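Local structure of delta-1-pyrroline-5-carboxylate dehydrogenase, mitochondrial (Mus musculus, 4E3X) at residues Q60-P65 with A238-Y243; C66-E71 with K99-R104; E72-D77 with K93-D98; A205-F210 with I282-S287; V229-P234 with Q260-D265. The protein catalyses the NAD+-dependent oxidation of L-glutamate gamma-semialdehyde to L-glutamate, the second step of proline degradation in mitochondria. All blocks are in the same frame, centred on the assembly; numbering follows the deposited sequence.

Contact 1 (Q60-P65 with A238-Y243). Unlike the reference sequence in segment 60-65: T61 (reference Met).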
# COMPACT_ATOMS: atom_id res chain seq x y z
N GLN B 60 28.34 29.43 15.95
CA GLN B 60 28.13 29.48 14.51
C GLN B 60 26.66 29.46 14.10
O GLN B 60 25.86 28.75 14.70
CB GLN B 60 28.82 28.30 13.83
CG GLN B 60 30.28 28.10 14.23
CD GLN B 60 31.22 29.10 13.60
OE1 GLN B 60 30.84 29.88 12.71
NE2 GLN B 60 32.48 29.09 14.05
N THR B 61 26.34 30.23 13.07
CA THR B 61 25.05 30.15 12.41
C THR B 61 25.28 29.81 10.94
O THR B 61 26.00 30.55 10.25
CB THR B 61 24.32 31.50 12.45
OG1 THR B 61 24.21 31.97 13.80
CG2 THR B 61 22.93 31.38 11.82
N GLU B 62 24.70 28.72 10.46
CA GLU B 62 24.77 28.40 9.03
C GLU B 62 23.58 28.99 8.29
O GLU B 62 22.45 28.78 8.69
CB GLU B 62 24.80 26.89 8.79
CG GLU B 62 25.05 26.56 7.33
CD GLU B 62 25.07 25.07 7.02
OE1 GLU B 62 24.75 24.27 7.91
OE2 GLU B 62 25.39 24.71 5.87
N ALA B 63 23.85 29.70 7.19
CA ALA B 63 22.80 30.20 6.31
C ALA B 63 22.47 29.11 5.30
O ALA B 63 23.26 28.82 4.39
CB ALA B 63 23.23 31.49 5.62
N ILE B 64 21.30 28.49 5.46
CA ILE B 64 20.92 27.32 4.69
C ILE B 64 19.88 27.71 3.65
O ILE B 64 18.77 28.10 4.01
CB ILE B 64 20.34 26.22 5.63
CG1 ILE B 64 21.42 25.75 6.61
CG2 ILE B 64 19.78 25.05 4.83
CD1 ILE B 64 20.93 24.75 7.64
N PRO B 65 20.22 27.60 2.36
CA PRO B 65 19.27 27.99 1.31
C PRO B 65 18.30 26.87 0.99
O PRO B 65 18.50 25.72 1.40
CB PRO B 65 20.19 28.21 0.10
CG PRO B 65 21.23 27.13 0.29
CD PRO B 65 21.48 27.09 1.79
N ALA B 238 14.94 20.88 12.96
CA ALA B 238 16.05 19.96 12.67
C ALA B 238 16.78 20.38 11.40
O ALA B 238 17.41 19.55 10.74
CB ALA B 238 15.55 18.53 12.54
N MET B 239 16.70 21.66 11.05
CA MET B 239 17.22 22.11 9.76
C MET B 239 18.72 21.87 9.56
O MET B 239 19.16 21.42 8.49
CB MET B 239 16.87 23.58 9.54
CG MET B 239 17.06 24.07 8.12
SD MET B 239 16.01 23.18 6.95
CE MET B 239 14.42 23.35 7.71
N LEU B 240 19.51 22.21 10.58
CA LEU B 240 20.96 22.11 10.51
C LEU B 240 21.41 20.69 10.15
O LEU B 240 22.16 20.48 9.20
CB LEU B 240 21.56 22.55 11.84
CG LEU B 240 23.08 22.65 11.91
CD1 LEU B 240 23.60 23.82 11.07
CD2 LEU B 240 23.53 22.77 13.37
N ALA B 241 20.93 19.69 10.90
CA ALA B 241 21.29 18.32 10.60
C ALA B 241 20.67 17.82 9.29
O ALA B 241 21.30 17.04 8.57
CB ALA B 241 20.93 17.39 11.75
N SER B 242 19.45 18.26 8.99
CA SER B 242 18.80 17.81 7.76
C SER B 242 19.56 18.26 6.52
O SER B 242 19.72 17.49 5.57
CB SER B 242 17.36 18.32 7.69
OG SER B 242 16.59 17.76 8.74
N TYR B 243 20.02 19.51 6.52
CA TYR B 243 20.80 20.00 5.39
C TYR B 243 22.14 19.27 5.29
O TYR B 243 22.63 19.02 4.18
CB TYR B 243 21.02 21.51 5.50
CG TYR B 243 21.60 22.13 4.25
CD1 TYR B 243 22.77 22.89 4.30
CD2 TYR B 243 20.97 21.98 3.02
CE1 TYR B 243 23.29 23.48 3.15
CE2 TYR B 243 21.49 22.56 1.87
CZ TYR B 243 22.64 23.31 1.94
OH TYR B 243 23.12 23.87 0.78
O HOH W 1 24.40 21.61 7.81

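Contact 2 (C66-E71 with K99-R104)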
# COMPACT_ATOMS: atom_id res chain seq x y z
N CYS B 66 17.24 27.19 0.25
CA CYS B 66 16.52 26.15 -0.47
C CYS B 66 17.42 25.70 -1.61
O CYS B 66 18.23 26.49 -2.13
CB CYS B 66 15.21 26.69 -1.03
SG CYS B 66 13.99 27.11 0.22
N VAL B 67 17.32 24.44 -2.01
CA VAL B 67 18.11 23.94 -3.13
C VAL B 67 17.19 23.30 -4.15
O VAL B 67 16.49 22.33 -3.87
CB VAL B 67 19.21 22.93 -2.70
CG1 VAL B 67 20.04 22.52 -3.92
CG2 VAL B 67 20.11 23.53 -1.63
N VAL B 68 17.18 23.89 -5.35
CA VAL B 68 16.41 23.36 -6.47
C VAL B 68 17.41 23.05 -7.58
O VAL B 68 18.12 23.95 -8.05
CB VAL B 68 15.34 24.36 -6.93
CG1 VAL B 68 14.63 23.86 -8.18
CG2 VAL B 68 14.35 24.62 -5.80
N GLY B 69 17.52 21.78 -7.96
CA GLY B 69 18.60 21.36 -8.83
C GLY B 69 19.91 21.56 -8.10
O GLY B 69 20.13 20.98 -7.03
N ASP B 70 20.78 22.39 -8.66
CA ASP B 70 22.02 22.76 -7.98
C ASP B 70 21.99 24.22 -7.55
O ASP B 70 22.98 24.75 -7.06
CB ASP B 70 23.24 22.49 -8.87
CG ASP B 70 23.51 21.01 -9.02
OD1 ASP B 70 23.30 20.27 -8.04
OD2 ASP B 70 23.91 20.57 -10.12
N GLU B 71 20.84 24.86 -7.74
CA GLU B 71 20.71 26.29 -7.43
C GLU B 71 20.35 26.52 -5.96
O GLU B 71 19.41 25.92 -5.45
CB GLU B 71 19.66 26.95 -8.32
CG GLU B 71 19.52 28.46 -8.07
CD GLU B 71 18.41 29.11 -8.89
OE1 GLU B 71 17.73 28.42 -9.69
OE2 GLU B 71 18.22 30.34 -8.73
N LYS B 99 5.34 29.75 -2.84
CA LYS B 99 4.61 28.86 -3.74
C LYS B 99 5.24 28.81 -5.13
O LYS B 99 5.31 27.75 -5.75
CB LYS B 99 3.12 29.22 -3.78
CG LYS B 99 2.50 29.11 -2.40
CD LYS B 99 0.98 29.30 -2.39
CE LYS B 99 0.24 28.03 -2.78
NZ LYS B 99 -1.23 28.27 -2.82
N ALA B 100 5.72 29.94 -5.62
CA ALA B 100 6.41 29.96 -6.91
C ALA B 100 7.63 29.03 -6.91
O ALA B 100 7.84 28.27 -7.87
CB ALA B 100 6.84 31.37 -7.25
N LEU B 101 8.43 29.08 -5.85
CA LEU B 101 9.63 28.26 -5.80
C LEU B 101 9.28 26.78 -5.70
O LEU B 101 9.92 25.94 -6.31
CB LEU B 101 10.56 28.69 -4.65
CG LEU B 101 11.86 27.89 -4.53
CD1 LEU B 101 12.65 27.99 -5.83
CD2 LEU B 101 12.66 28.42 -3.37
N LEU B 102 8.25 26.47 -4.92
CA LEU B 102 7.81 25.09 -4.81
C LEU B 102 7.35 24.56 -6.16
O LEU B 102 7.68 23.44 -6.54
CB LEU B 102 6.70 24.97 -3.77
CG LEU B 102 7.12 25.19 -2.31
CD1 LEU B 102 5.90 25.19 -1.42
CD2 LEU B 102 8.14 24.14 -1.84
N ASN B 103 6.60 25.36 -6.90
CA ASN B 103 6.16 24.93 -8.22
C ASN B 103 7.32 24.79 -9.21
O ASN B 103 7.33 23.89 -10.04
CB ASN B 103 5.04 25.83 -8.74
CG ASN B 103 3.68 25.48 -8.12
OD1 ASN B 103 2.99 26.33 -7.56
ND2 ASN B 103 3.32 24.21 -8.20
N ARG B 104 8.30 25.69 -9.11
CA ARG B 104 9.51 25.58 -9.92
C ARG B 104 10.24 24.28 -9.59
O ARG B 104 10.76 23.60 -10.49
CB ARG B 104 10.44 26.75 -9.64
CG ARG B 104 11.68 26.70 -10.48
CD ARG B 104 12.06 28.08 -10.92
NE ARG B 104 12.81 28.78 -9.88
CZ ARG B 104 14.09 28.56 -9.63
NH1 ARG B 104 14.74 27.64 -10.32
NH2 ARG B 104 14.72 29.26 -8.70

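Contact 3 (E72-D77 with K93-D98)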
# COMPACT_ATOMS: atom_id res chain seq x y z
N GLU B 72 21.09 27.40 -5.30
CA GLU B 72 20.76 27.82 -3.95
C GLU B 72 19.86 29.04 -4.05
O GLU B 72 20.22 30.04 -4.67
CB GLU B 72 22.03 28.15 -3.15
CG GLU B 72 22.98 26.97 -3.02
CD GLU B 72 24.17 27.25 -2.13
OE1 GLU B 72 24.27 28.37 -1.59
OE2 GLU B 72 25.01 26.34 -1.96
N VAL B 73 18.67 28.93 -3.46
CA VAL B 73 17.64 29.96 -3.64
C VAL B 73 17.20 30.52 -2.29
O VAL B 73 16.96 29.77 -1.35
CB VAL B 73 16.41 29.39 -4.37
CG1 VAL B 73 15.43 30.50 -4.70
CG2 VAL B 73 16.83 28.64 -5.63
N TRP B 74 17.09 31.84 -2.22
CA TRP B 74 16.62 32.52 -1.02
C TRP B 74 15.29 33.21 -1.28
O TRP B 74 15.03 33.70 -2.38
CB TRP B 74 17.66 33.53 -0.52
CG TRP B 74 18.79 32.83 0.12
CD1 TRP B 74 19.93 32.39 -0.49
CD2 TRP B 74 18.88 32.43 1.49
NE1 TRP B 74 20.73 31.74 0.43
CE2 TRP B 74 20.11 31.76 1.65
CE3 TRP B 74 18.05 32.58 2.61
CZ2 TRP B 74 20.53 31.24 2.87
CZ3 TRP B 74 18.46 32.06 3.83
CH2 TRP B 74 19.69 31.40 3.95
N THR B 75 14.44 33.24 -0.25
CA THR B 75 13.25 34.07 -0.29
C THR B 75 13.32 35.07 0.86
O THR B 75 14.25 35.04 1.67
CB THR B 75 11.95 33.27 -0.08
OG1 THR B 75 11.92 32.80 1.28
CG2 THR B 75 11.85 32.09 -1.06
N SER B 76 12.32 35.94 0.94
CA SER B 76 12.23 36.95 1.99
C SER B 76 11.78 36.37 3.34
O SER B 76 11.86 37.06 4.36
CB SER B 76 11.24 38.04 1.59
OG SER B 76 9.92 37.51 1.54
N ASP B 77 11.29 35.14 3.33
CA ASP B 77 10.73 34.57 4.55
C ASP B 77 11.82 33.89 5.36
O ASP B 77 11.95 32.66 5.38
CB ASP B 77 9.60 33.59 4.25
CG ASP B 77 8.72 33.33 5.46
OD1 ASP B 77 9.13 33.69 6.58
OD2 ASP B 77 7.62 32.75 5.30
N LYS B 93 20.16 29.93 9.90
CA LYS B 93 19.25 30.89 9.29
C LYS B 93 18.85 30.28 7.97
O LYS B 93 19.70 29.93 7.16
CB LYS B 93 19.97 32.22 9.04
CG LYS B 93 19.06 33.27 8.40
CD LYS B 93 19.69 34.65 8.35
CE LYS B 93 20.76 34.73 7.30
NZ LYS B 93 21.24 36.14 7.14
N PHE B 94 17.55 30.11 7.76
CA PHE B 94 17.08 29.47 6.54
C PHE B 94 15.89 30.27 6.02
O PHE B 94 15.61 31.35 6.55
CB PHE B 94 16.77 27.97 6.75
CG PHE B 94 15.64 27.69 7.71
CD1 PHE B 94 14.38 27.37 7.22
CD2 PHE B 94 15.84 27.68 9.08
CE1 PHE B 94 13.33 27.09 8.08
CE2 PHE B 94 14.79 27.39 9.96
CZ PHE B 94 13.54 27.09 9.45
N CYS B 95 15.23 29.78 4.99
CA CYS B 95 14.05 30.48 4.50
C CYS B 95 12.98 29.51 4.05
O CYS B 95 13.26 28.37 3.70
CB CYS B 95 14.41 31.45 3.37
SG CYS B 95 15.01 30.66 1.86
N TYR B 96 11.75 29.99 4.06
CA TYR B 96 10.64 29.20 3.56
C TYR B 96 10.49 29.41 2.06
O TYR B 96 10.37 30.55 1.60
CB TYR B 96 9.35 29.62 4.24
CG TYR B 96 9.10 29.13 5.65
CD1 TYR B 96 9.80 28.05 6.20
CD2 TYR B 96 8.12 29.72 6.43
CE1 TYR B 96 9.52 27.60 7.49
CE2 TYR B 96 7.84 29.29 7.70
CZ TYR B 96 8.53 28.23 8.23
OH TYR B 96 8.21 27.82 9.51
N ALA B 97 10.43 28.32 1.30
CA ALA B 97 10.15 28.39 -0.13
C ALA B 97 8.77 29.00 -0.31
O ALA B 97 7.84 28.64 0.41
CB ALA B 97 10.19 27.00 -0.75
N ASP B 98 8.63 29.95 -1.24
CA ASP B 98 7.31 30.46 -1.59
C ASP B 98 6.62 29.50 -2.56
O ASP B 98 7.22 28.53 -3.03
CB ASP B 98 7.34 31.92 -2.11
CG ASP B 98 8.33 32.14 -3.24
OD1 ASP B 98 8.79 31.17 -3.86
OD2 ASP B 98 8.63 33.32 -3.53

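Contact 4 (A205-F210 with I282-S287). With PRO (proline), chain J.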
# COMPACT_ATOMS: atom_id res chain seq x y z
N ALA B 205 6.05 14.12 -2.17
CA ALA B 205 6.33 15.13 -1.16
C ALA B 205 6.72 14.44 0.14
O ALA B 205 5.98 13.61 0.66
CB ALA B 205 5.10 16.00 -0.95
N ALA B 206 7.90 14.77 0.67
CA ALA B 206 8.38 14.20 1.93
C ALA B 206 8.36 15.27 3.01
O ALA B 206 8.91 16.35 2.83
CB ALA B 206 9.79 13.63 1.78
N ILE B 207 7.70 14.96 4.13
CA ILE B 207 7.52 15.90 5.22
C ILE B 207 8.00 15.26 6.51
O ILE B 207 7.37 14.32 7.00
CB ILE B 207 6.02 16.28 5.33
CG1 ILE B 207 5.54 16.97 4.04
CG2 ILE B 207 5.78 17.14 6.57
CD1 ILE B 207 4.03 17.08 3.92
N SER B 208 9.11 15.76 7.04
CA SER B 208 9.80 15.07 8.14
C SER B 208 9.74 15.83 9.47
O SER B 208 9.56 17.05 9.49
CB SER B 208 11.25 14.78 7.74
OG SER B 208 11.93 15.95 7.34
N PRO B 209 9.88 15.11 10.59
CA PRO B 209 9.71 15.71 11.92
C PRO B 209 11.03 16.10 12.57
O PRO B 209 12.11 15.71 12.12
CB PRO B 209 9.09 14.56 12.71
CG PRO B 209 9.79 13.36 12.16
CD PRO B 209 9.99 13.64 10.68
N PHE B 210 10.95 16.84 13.67
CA PHE B 210 12.15 17.35 14.31
C PHE B 210 12.95 16.28 15.01
O PHE B 210 14.16 16.45 15.24
CB PHE B 210 11.81 18.44 15.33
CG PHE B 210 11.23 17.92 16.63
CD1 PHE B 210 12.05 17.61 17.71
CD2 PHE B 210 9.86 17.76 16.78
CE1 PHE B 210 11.52 17.14 18.91
CE2 PHE B 210 9.32 17.30 17.98
CZ PHE B 210 10.16 16.98 19.04
N ILE B 282 2.68 11.21 -0.80
CA ILE B 282 3.11 12.00 0.33
C ILE B 282 3.68 11.02 1.35
O ILE B 282 3.03 10.05 1.73
CB ILE B 282 1.96 12.80 0.95
CG1 ILE B 282 1.36 13.76 -0.09
CG2 ILE B 282 2.45 13.57 2.15
CD1 ILE B 282 0.14 14.52 0.41
N ASN B 283 4.92 11.28 1.77
CA ASN B 283 5.57 10.46 2.77
C ASN B 283 5.75 11.34 4.00
O ASN B 283 6.61 12.23 4.02
CB ASN B 283 6.92 9.94 2.26
CG ASN B 283 7.37 8.67 2.98
OD1 ASN B 283 6.62 8.09 3.76
ND2 ASN B 283 8.61 8.23 2.70
N PHE B 284 4.91 11.11 5.00
CA PHE B 284 4.72 12.03 6.11
C PHE B 284 5.04 11.40 7.46
O PHE B 284 4.70 10.24 7.71
CB PHE B 284 3.25 12.48 6.11
CG PHE B 284 2.88 13.37 7.28
CD1 PHE B 284 2.32 12.83 8.44
CD2 PHE B 284 3.08 14.74 7.21
CE1 PHE B 284 1.98 13.65 9.51
CE2 PHE B 284 2.75 15.55 8.27
CZ PHE B 284 2.19 15.01 9.42
N THR B 285 5.67 12.17 8.33
CA THR B 285 5.74 11.81 9.75
C THR B 285 5.52 13.08 10.56
O THR B 285 6.20 14.08 10.33
CB THR B 285 7.07 11.10 10.11
OG1 THR B 285 7.17 9.88 9.35
CG2 THR B 285 7.12 10.78 11.60
N GLY B 286 4.56 13.03 11.48
CA GLY B 286 4.15 14.20 12.24
C GLY B 286 2.84 13.94 12.96
O GLY B 286 2.59 12.82 13.39
N SER B 287 1.98 14.96 13.06
CA SER B 287 0.76 14.86 13.85
C SER B 287 -0.40 14.21 13.10
O SER B 287 -0.48 14.27 11.87
CB SER B 287 0.31 16.24 14.34
OG SER B 287 -0.32 16.96 13.29
N PRO J . 7.35 21.62 18.41
CA PRO J . 6.20 22.22 17.75
C PRO J . 4.92 22.03 18.56
O PRO J . 4.96 21.56 19.70
CB PRO J . 6.11 21.46 16.41
CG PRO J . 7.19 20.39 16.47
CD PRO J . 8.20 20.88 17.47
OXT PRO J . 3.82 22.37 18.10

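Contact 5 (V229-P234 with Q260-D265)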
# COMPACT_ATOMS: atom_id res chain seq x y z
N VAL B 229 11.19 11.20 -7.78
CA VAL B 229 11.73 12.52 -7.49
C VAL B 229 10.89 13.13 -6.36
O VAL B 229 9.71 12.83 -6.22
CB VAL B 229 11.77 13.43 -8.74
CG1 VAL B 229 12.72 12.85 -9.77
CG2 VAL B 229 10.38 13.63 -9.33
N VAL B 230 11.52 13.97 -5.56
CA VAL B 230 10.99 14.32 -4.25
C VAL B 230 11.16 15.80 -3.94
O VAL B 230 12.23 16.37 -4.19
CB VAL B 230 11.75 13.52 -3.15
CG1 VAL B 230 11.27 13.90 -1.75
CG2 VAL B 230 11.65 12.00 -3.37
N LEU B 231 10.11 16.41 -3.41
CA LEU B 231 10.23 17.67 -2.69
C LEU B 231 10.28 17.36 -1.21
O LEU B 231 9.32 16.84 -0.64
CB LEU B 231 9.06 18.61 -2.99
CG LEU B 231 9.24 19.59 -4.15
CD1 LEU B 231 9.39 18.85 -5.48
CD2 LEU B 231 8.08 20.59 -4.21
N TRP B 232 11.42 17.66 -0.59
CA TRP B 232 11.60 17.41 0.83
C TRP B 232 11.47 18.70 1.62
O TRP B 232 12.29 19.61 1.48
CB TRP B 232 12.98 16.80 1.06
CG TRP B 232 13.30 16.48 2.49
CD1 TRP B 232 12.43 16.36 3.54
CD2 TRP B 232 14.60 16.24 3.02
NE1 TRP B 232 13.12 16.05 4.70
CE2 TRP B 232 14.46 15.99 4.40
CE3 TRP B 232 15.89 16.23 2.46
CZ2 TRP B 232 15.55 15.71 5.22
CZ3 TRP B 232 16.97 15.95 3.28
CH2 TRP B 232 16.79 15.70 4.65
N LYS B 233 10.41 18.77 2.43
CA LYS B 233 10.23 19.82 3.42
C LYS B 233 10.74 19.30 4.77
O LYS B 233 10.03 18.57 5.45
CB LYS B 233 8.75 20.22 3.54
CG LYS B 233 8.49 21.29 4.60
CD LYS B 233 7.15 21.05 5.32
CE LYS B 233 6.96 21.93 6.56
NZ LYS B 233 8.05 21.74 7.56
N PRO B 234 11.98 19.65 5.14
CA PRO B 234 12.49 19.19 6.43
C PRO B 234 11.88 19.97 7.59
O PRO B 234 11.30 21.04 7.38
CB PRO B 234 14.00 19.47 6.35
CG PRO B 234 14.26 19.92 4.94
CD PRO B 234 12.97 20.48 4.43
N GLN B 260 14.64 17.86 -4.02
CA GLN B 260 14.67 19.31 -3.87
C GLN B 260 14.57 19.62 -2.38
O GLN B 260 13.70 19.10 -1.68
CB GLN B 260 13.51 19.95 -4.64
CG GLN B 260 13.32 19.42 -6.06
CD GLN B 260 14.38 19.89 -7.06
OE1 GLN B 260 15.57 19.96 -6.74
NE2 GLN B 260 13.94 20.20 -8.28
N PHE B 261 15.51 20.44 -1.89
CA PHE B 261 15.57 20.75 -0.46
C PHE B 261 14.77 22.03 -0.25
O PHE B 261 15.24 23.14 -0.55
CB PHE B 261 17.03 20.93 -0.03
CG PHE B 261 17.21 21.00 1.46
CD1 PHE B 261 17.27 19.84 2.22
CD2 PHE B 261 17.35 22.23 2.10
CE1 PHE B 261 17.43 19.90 3.60
CE2 PHE B 261 17.51 22.31 3.47
CZ PHE B 261 17.56 21.14 4.22
N VAL B 262 13.53 21.87 0.22
CA VAL B 262 12.59 22.98 0.25
C VAL B 262 11.86 23.15 1.58
O VAL B 262 10.66 22.86 1.70
CB VAL B 262 11.59 22.92 -0.94
CG1 VAL B 262 12.30 23.30 -2.22
CG2 VAL B 262 10.97 21.53 -1.07
N PRO B 263 12.57 23.66 2.59
CA PRO B 263 11.89 24.15 3.79
C PRO B 263 10.75 25.09 3.40
O PRO B 263 10.87 25.82 2.42
CB PRO B 263 12.98 24.95 4.51
CG PRO B 263 14.28 24.40 3.99
CD PRO B 263 14.01 23.99 2.58
N ALA B 264 9.66 25.08 4.17
CA ALA B 264 8.49 25.86 3.81
C ALA B 264 7.54 25.91 4.99
O ALA B 264 7.59 25.06 5.89
CB ALA B 264 7.79 25.24 2.60
N ASP B 265 6.66 26.90 4.99
CA ASP B 265 5.53 26.89 5.90
C ASP B 265 4.72 25.61 5.66
O ASP B 265 4.47 25.24 4.51
CB ASP B 265 4.69 28.14 5.65
CG ASP B 265 3.38 28.11 6.41
OD1 ASP B 265 3.41 28.32 7.64
OD2 ASP B 265 2.33 27.92 5.77
O HOH W 2 10.39 23.53 6.76
O HOH W 3 7.55 24.51 8.62

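Contact 1 (Q60-P65 with A238-Y243)
A chi1 of -169°, with CG opposite the backbone N, swings the Y243 ring out from the first turn of helix 239-251, and I64, whose CG2 branch likewise stands anti to N, lays that methyl over one face of the ring. A strand here packs across a helix: strand 62-68 of a small mixed sheet meets the helix that connects strands 230-233 and 259-261 as a beta-alpha-beta unit of the Rossmann-like domain of the aldehyde dehydrogenase fold. I64 CG2 sits 3.7 Å from the centroid of the Y243 ring, 21° off the normal and displaced toward the rim, a CH-pi contact. The other branch of I64 reaches along the helix surface, its CD1 lying 4.0 Å from M239 CG. P65 follows at the hydroxyl end of the same ring, its CD 3.8 Å from Y243 OH. Elsewhere the Y243 ring also meets that of F261, which ties the helix to the five-stranded parallel sheet.

E62 leaves the strand on the same side as I64. Its extended chain crosses Y243 nearly perpendicularly and puts OE2 at the ring edge, in plane, 3.6 Å from Y243 CD1, while the carboxylate is turned 59° against the ring. The second oxygen serves the helix backbone indirectly. E62 OE1 rests 3.4 Å from the methyl L240 CD1 and accepts a hydrogen bond from a water at 2.7 Å; the same water donates to L240 O at 2.9 Å.

Contact 2 (C66-E71 with K99-R104)
R104 grips E71 end-on with both terminal nitrogens, and both bonds land on a single carboxylate oxygen. R104 NH1 is 3.2 Å from E71 OE1 with a bent N-H...O angle of 145°, and R104 NH2 is 3.3 Å from the same OE1. The two donors reach that oxygen from one face of the carboxylate, whose plane is turned 37° from the guanidinium, so this salt bridge is forked and twisted, not a flat two-oxygen pairing. The extended chain of E71 and the arginine chain, bent at its second and third torsions, lie roughly square to each other. Both residues are exposed, so solvent probably weakens the attraction.

Beneath the ion pair the contact turns apolar. L101 has CG anti to its backbone N (chi1 -179°), which carries CG toward the strand, where its two methyls fork: CD1 lies 3.8 Å from V68 CG2, and CD2 lies 3.9 Å from C66 CB. The V68 and L101 side chains run antiparallel past one another, and the other methyl of V68 lies obliquely beside the guanidinium. Close by, D70 forms a salt bridge with R250 of helix 239-251, so the tip of this turn is tied to a second helix.

Strand 66-68 and helix 99-104 run in broadly the same direction, their axes 9.7 Å apart at closest approach. V68 and E71 exchange backbone hydrogen bonds around G69 and D70, where the positive phi of G69 suits the first corner of the turn: this is a two-residue beta hairpin with a type II' turn, packed on a helix.

Contact 3 (E72-D77 with K93-D98)
W74 stretches the six-membered part of its indole along the backbone of K93 to C95. Its CH2 meets K93 O edge-on, in the ring plane, at 3.5 Å, and its CE3 lies 3.7 Å from C95 SG, which approaches the ring obliquely as a sulfur-aromatic contact. The same sulfur accepts a hydrogen bond from the backbone N of T75, which follows W74, T75 N to C95 SG being 3.4 Å with an angle of 158°.

T75 carries the polar centre of the contact. Its hydroxyl lies between the backbone N and the carbonyl carbon (chi1 69°), and from there T75 OG1 donates to Y96 O at 2.8 Å, standing 39° above that carbonyl's plane. It also accepts from D77 N at 3.2 Å, closing an ST turn. A valine in its place would probably leave Y96 O and D77 N without their shared partner and let the turn drift from the strand end. The methyl of T75 packs near D98, whose carboxylate caps L101 N at the start of helix 99-118.

D77 closes the other side: Y96 N donates to D77 O at 3.0 Å, and D77 OD2 lies at the ring edge 3.3 Å from Y96 CD2, the two planes far from parallel. Their polar ends are engaged elsewhere, D77 OD1 with Q79 and Y96 OH with D236.

The two segments run at nearly a right angle. Residues 74-77 connect one outermost strand, 71-73, to the other, 78-83, of a four-stranded mixed sheet; the ST turn shapes this connection, and the bonds to C95 and Y96 hold it to the end of inner strand 89-95.

Contact 4 (A205-F210 with I282-S287)
The F284 ring receives I207 obliquely on one side, with I207 CG2 3.7 Å from F284 CD2. Farther along, the F210 ring has a bound proline molecule at an oblique angle, F210 CD2 lying 3.6 Å from CD of that ligand, which is also hydrogen-bonded to R399. The puckered ring of P209 packs its CG 3.8 Å from T285 CG2, the two side chains meeting at a slant.

F284 has CG anti to its N (chi1 176°), which lays the ring next to I207 on the face that carries A205 and I282 as well. L294 of helix 288-300 packs against both I207 and F284. On the opposite face stand A206 and N283; the amide of N283 is engaged beyond the strands by Y537 and by L219 O.

These are neighbouring parallel strands in the centre of the five-stranded Rossmann-like sheet, only 3° apart in direction. N283 N donates to A205 O at 2.8 Å and I207 N to N283 O at 2.9 Å, both nearly straight; T285 N continues the series to I207 O at 3.0 Å.

Past the carboxyl ends of the strands the chains part into loops that hold S208, G286 and S287 of the NAD+ site. G286 has no side chain; a CB there would collide with F284 CZ. S287 caps the start of helix 288-300, and T285 touches the catalytic base E314.

Contact 5 (V229-P234 with Q260-D265)
W232, Q260 and K233 bury the most surface here. W232 has CG anti to its N (chi1 -180°), running alongside F261 in the same direction; the F261 edge faces the indole in a T-shaped pair, six-membered ring centroids 5.5 Å apart and planes at 88°. P234 CG packs 3.4 Å from F261 CE1, on that same indole face. W232 NE1 is bonded outside to S208 OG of the NAD+ site.

Q260 N donates to V230 O at 2.8 Å and Q260 O accepts from W232 N at 2.9 Å. V262 N to W232 O, 2.9 Å, completes the parallel pairing of strands 230-233 and 259-261, the two strands of a beta-alpha-beta crossover at one border of the Rossmann-like sheet. The bent chain of Q260 lays CG near L231 CD1, and its OE1 accepts from G69 N.

K233, an NAD+-binding residue, reaches along the loop, its CE 3.3 Å from A264 O. NZ makes a weak bond to P234 O and donates to two waters, at 3.1 and 3.0 Å from NZ; the second donates to A264 O. A methionine here, lacking the ammonium, would probably leave both waters without this donor and their links to A264 less well fixed.

Contacts 4 and 5 belong to one parallel sheet, since strands 203-207 and 230-233 are neighbours; both are buried and rest on regular backbone bonds, contact 4 the deeper, its centre about 9 Å from the centre of the chain. Contacts 1, 2 and 3 share the small mixed sheet, farther out. Contact 1 is buried, with CH-pi packing and a water bridge; contact 2 has buried leucine packing under an exposed salt bridge; contact 3, partly buried, has irregular bonds to a hydroxyl and a sulfur. The two sheets meet at F261: its O accepts from V67 N of contact 2, while its ring meets Y243 of contact 1. A97 N of contact 3 also bonds P263 O of contact 5.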